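Local coordinates for protein GIL01 gp7 (Bacillus phage pGIL01, PDB 6N7O) that probably binds and inhibits the host LexA repressor, as a small dimeric phage protein, at residues Leu8-Glu13 with Asp29-Val34. Residues are numbered along the deposited sequence; the frame is centred on the assembly and turned at random.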
loop_
_atom_site.group_PDB
_atom_site.type_symbol
_atom_site.label_atom_id
_atom_site.label_comp_id
_atom_site.label_asym_id
_atom_site.label_seq_id
_atom_site.Cartn_x
_atom_site.Cartn_y
_atom_site.Cartn_z
ATOM N N LEU A 8 6.353 3.059 -5.389
ATOM C CA LEU A 8 7.538 2.213 -5.468
ATOM C C LEU A 8 8.414 2.358 -4.225
ATOM O O LEU A 8 8.958 1.365 -3.728
ATOM C CB LEU A 8 8.321 2.535 -6.738
ATOM C CG LEU A 8 7.711 1.884 -7.989
ATOM C CD1 LEU A 8 8.364 2.359 -9.275
ATOM C CD2 LEU A 8 7.773 0.353 -7.896
ATOM N N ASP A 9 8.548 3.577 -3.692
ATOM C CA ASP A 9 9.343 3.733 -2.475
ATOM C C ASP A 9 8.702 3.030 -1.281
ATOM O O ASP A 9 9.421 2.509 -0.415
ATOM C CB ASP A 9 9.588 5.217 -2.170
ATOM C CG ASP A 9 10.696 5.814 -3.039
ATOM O OD1 ASP A 9 11.444 5.044 -3.676
ATOM O OD2 ASP A 9 10.830 7.054 -3.089
ATOM N N PHE A 10 7.361 2.980 -1.212
ATOM C CA PHE A 10 6.723 2.210 -0.150
ATOM C C PHE A 10 6.975 0.724 -0.345
ATOM O O PHE A 10 7.269 0.011 0.621
ATOM C CB PHE A 10 5.219 2.508 -0.101
ATOM C CG PHE A 10 4.481 1.771 0.990
ATOM C CD1 PHE A 10 5.032 1.627 2.259
ATOM C CD2 PHE A 10 3.217 1.245 0.755
ATOM C CE1 PHE A 10 4.333 0.971 3.266
ATOM C CE2 PHE A 10 2.512 0.594 1.758
ATOM C CZ PHE A 10 3.071 0.441 3.014
ATOM N N ILE A 11 6.905 0.243 -1.589
ATOM C CA ILE A 11 7.235 -1.154 -1.857
ATOM C C ILE A 11 8.659 -1.466 -1.406
ATOM O O ILE A 11 8.927 -2.534 -0.832
ATOM C CB ILE A 11 7.029 -1.471 -3.350
ATOM C CG1 ILE A 11 5.542 -1.426 -3.692
ATOM C CG2 ILE A 11 7.599 -2.833 -3.704
ATOM C CD1 ILE A 11 5.263 -1.405 -5.198
ATOM N N ILE A 12 9.596 -0.554 -1.663
ATOM C CA ILE A 12 10.976 -0.763 -1.222
ATOM C C ILE A 12 11.042 -0.794 0.302
ATOM O O ILE A 12 11.735 -1.639 0.888
ATOM C CB ILE A 12 11.898 0.323 -1.807
ATOM C CG1 ILE A 12 11.956 0.200 -3.327
ATOM C CG2 ILE A 12 13.323 0.214 -1.224
ATOM C CD1 ILE A 12 12.559 1.391 -3.987
ATOM N N GLU A 13 10.330 0.128 0.963
ATOM C CA GLU A 13 10.300 0.134 2.424
ATOM C C GLU A 13 9.832 -1.206 2.983
ATOM O O GLU A 13 10.382 -1.691 3.977
ATOM C CB GLU A 13 9.406 1.271 2.936
ATOM C CG GLU A 13 9.363 1.351 4.452
ATOM C CD GLU A 13 8.307 2.328 4.981
ATOM O OE1 GLU A 13 8.134 2.377 6.206
ATOM O OE2 GLU A 13 7.660 3.044 4.175
ATOM N N ASP A 29 -2.102 3.712 6.650
ATOM C CA ASP A 29 -1.560 5.060 6.820
ATOM C C ASP A 29 -0.625 5.417 5.671
ATOM O O ASP A 29 -0.703 6.515 5.115
ATOM C CB ASP A 29 -0.816 5.187 8.149
ATOM C CG ASP A 29 -1.749 5.327 9.345
ATOM O OD1 ASP A 29 -2.974 5.488 9.159
ATOM O OD2 ASP A 29 -1.244 5.282 10.488
ATOM N N ARG A 30 0.269 4.496 5.301
ATOM C CA ARG A 30 1.252 4.809 4.262
ATOM C C ARG A 30 0.589 4.984 2.899
ATOM O O ARG A 30 0.976 5.870 2.120
ATOM C CB ARG A 30 2.322 3.724 4.193
ATOM C CG ARG A 30 3.198 3.667 5.432
ATOM C CD ARG A 30 4.234 4.786 5.462
ATOM N NE ARG A 30 5.278 4.583 4.455
ATOM C CZ ARG A 30 5.416 5.341 3.370
ATOM N NH1 ARG A 30 4.576 6.343 3.159
ATOM N NH2 ARG A 30 6.389 5.102 2.495
ATOM N N LEU A 31 -0.389 4.133 2.578
ATOM C CA LEU A 31 -1.063 4.246 1.290
ATOM C C LEU A 31 -1.881 5.531 1.216
ATOM O O LEU A 31 -1.989 6.143 0.148
ATOM C CB LEU A 31 -1.945 3.024 1.043
ATOM C CG LEU A 31 -1.197 1.700 0.844
ATOM C CD1 LEU A 31 -2.154 0.546 0.726
ATOM C CD2 LEU A 31 -0.317 1.795 -0.403
ATOM N N MET A 32 -2.463 5.966 2.333
ATOM C CA MET A 32 -3.139 7.255 2.315
ATOM C C MET A 32 -2.152 8.389 2.094
ATOM O O MET A 32 -2.493 9.388 1.452
ATOM C CB MET A 32 -3.922 7.454 3.608
ATOM C CG MET A 32 -5.103 6.514 3.700
ATOM S SD MET A 32 -6.140 6.878 5.114
ATOM C CE MET A 32 -6.562 8.583 4.768
ATOM N N GLN A 33 -0.920 8.244 2.587
ATOM C CA GLN A 33 0.108 9.221 2.260
ATOM C C GLN A 33 0.470 9.164 0.783
ATOM O O GLN A 33 0.653 10.202 0.141
ATOM C CB GLN A 33 1.348 8.992 3.112
ATOM C CG GLN A 33 1.131 9.235 4.596
ATOM C CD GLN A 33 2.390 8.976 5.414
ATOM O OE1 GLN A 33 3.102 7.994 5.199
ATOM N NE2 GLN A 33 2.678 9.872 6.349
ATOM N N VAL A 34 0.570 7.956 0.226
ATOM C CA VAL A 34 0.951 7.816 -1.178
ATOM C C VAL A 34 -0.088 8.460 -2.085
ATOM O O VAL A 34 0.253 9.116 -3.083
ATOM C CB VAL A 34 1.151 6.330 -1.516
ATOM C CG1 VAL A 34 1.269 6.145 -3.026
ATOM C CG2 VAL A 34 2.377 5.788 -0.792
#
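Phe10 and Arg30 face each other where two helices run nearly antiparallel, their segment axes 10.8 Å apart at 157°. The CA atoms of this pair are the nearest across the segments. Phe10 holds CG anti to its backbone N (chi1 -179°). Its ring lies against Arg30 and Leu31 of the other helix. Arg30 CB lies over one ring face, 3.7 Å from the centroid, in a CH-pi contact. The ring and guanidinium planes are 65° apart. Phe10 CE2 meets Leu31 CD2 at 3.8 Å, and Val34 CG2 sits near Phe10 CB. The bent Arg30 chain turns its guanidinium back to Glu13, which is extended. Arg30 NE and NH2 grip one oxygen side-on: NE meets Glu13 OE2 at 2.8 Å on the syn lone pair, and NH2 meets the same OE2 at 2.9 Å. Carboxylate and guanidinium are nearly coplanar. Arg30 NH1 donates a hydrogen bond to Gln33 OE1 at 3.0 Å, which helps fix the group's rotation. Glu13 OE1 is hydrogen-bonded to Tyr26 OH. Phe10 also packs on Leu31 of the second subunit, and Leu31 on its Ile11. Helices 2-16 and 24-34 form an antiparallel pair, joined through strand 21-23, with a salt-bridged apolar centre shared with the dimer interface.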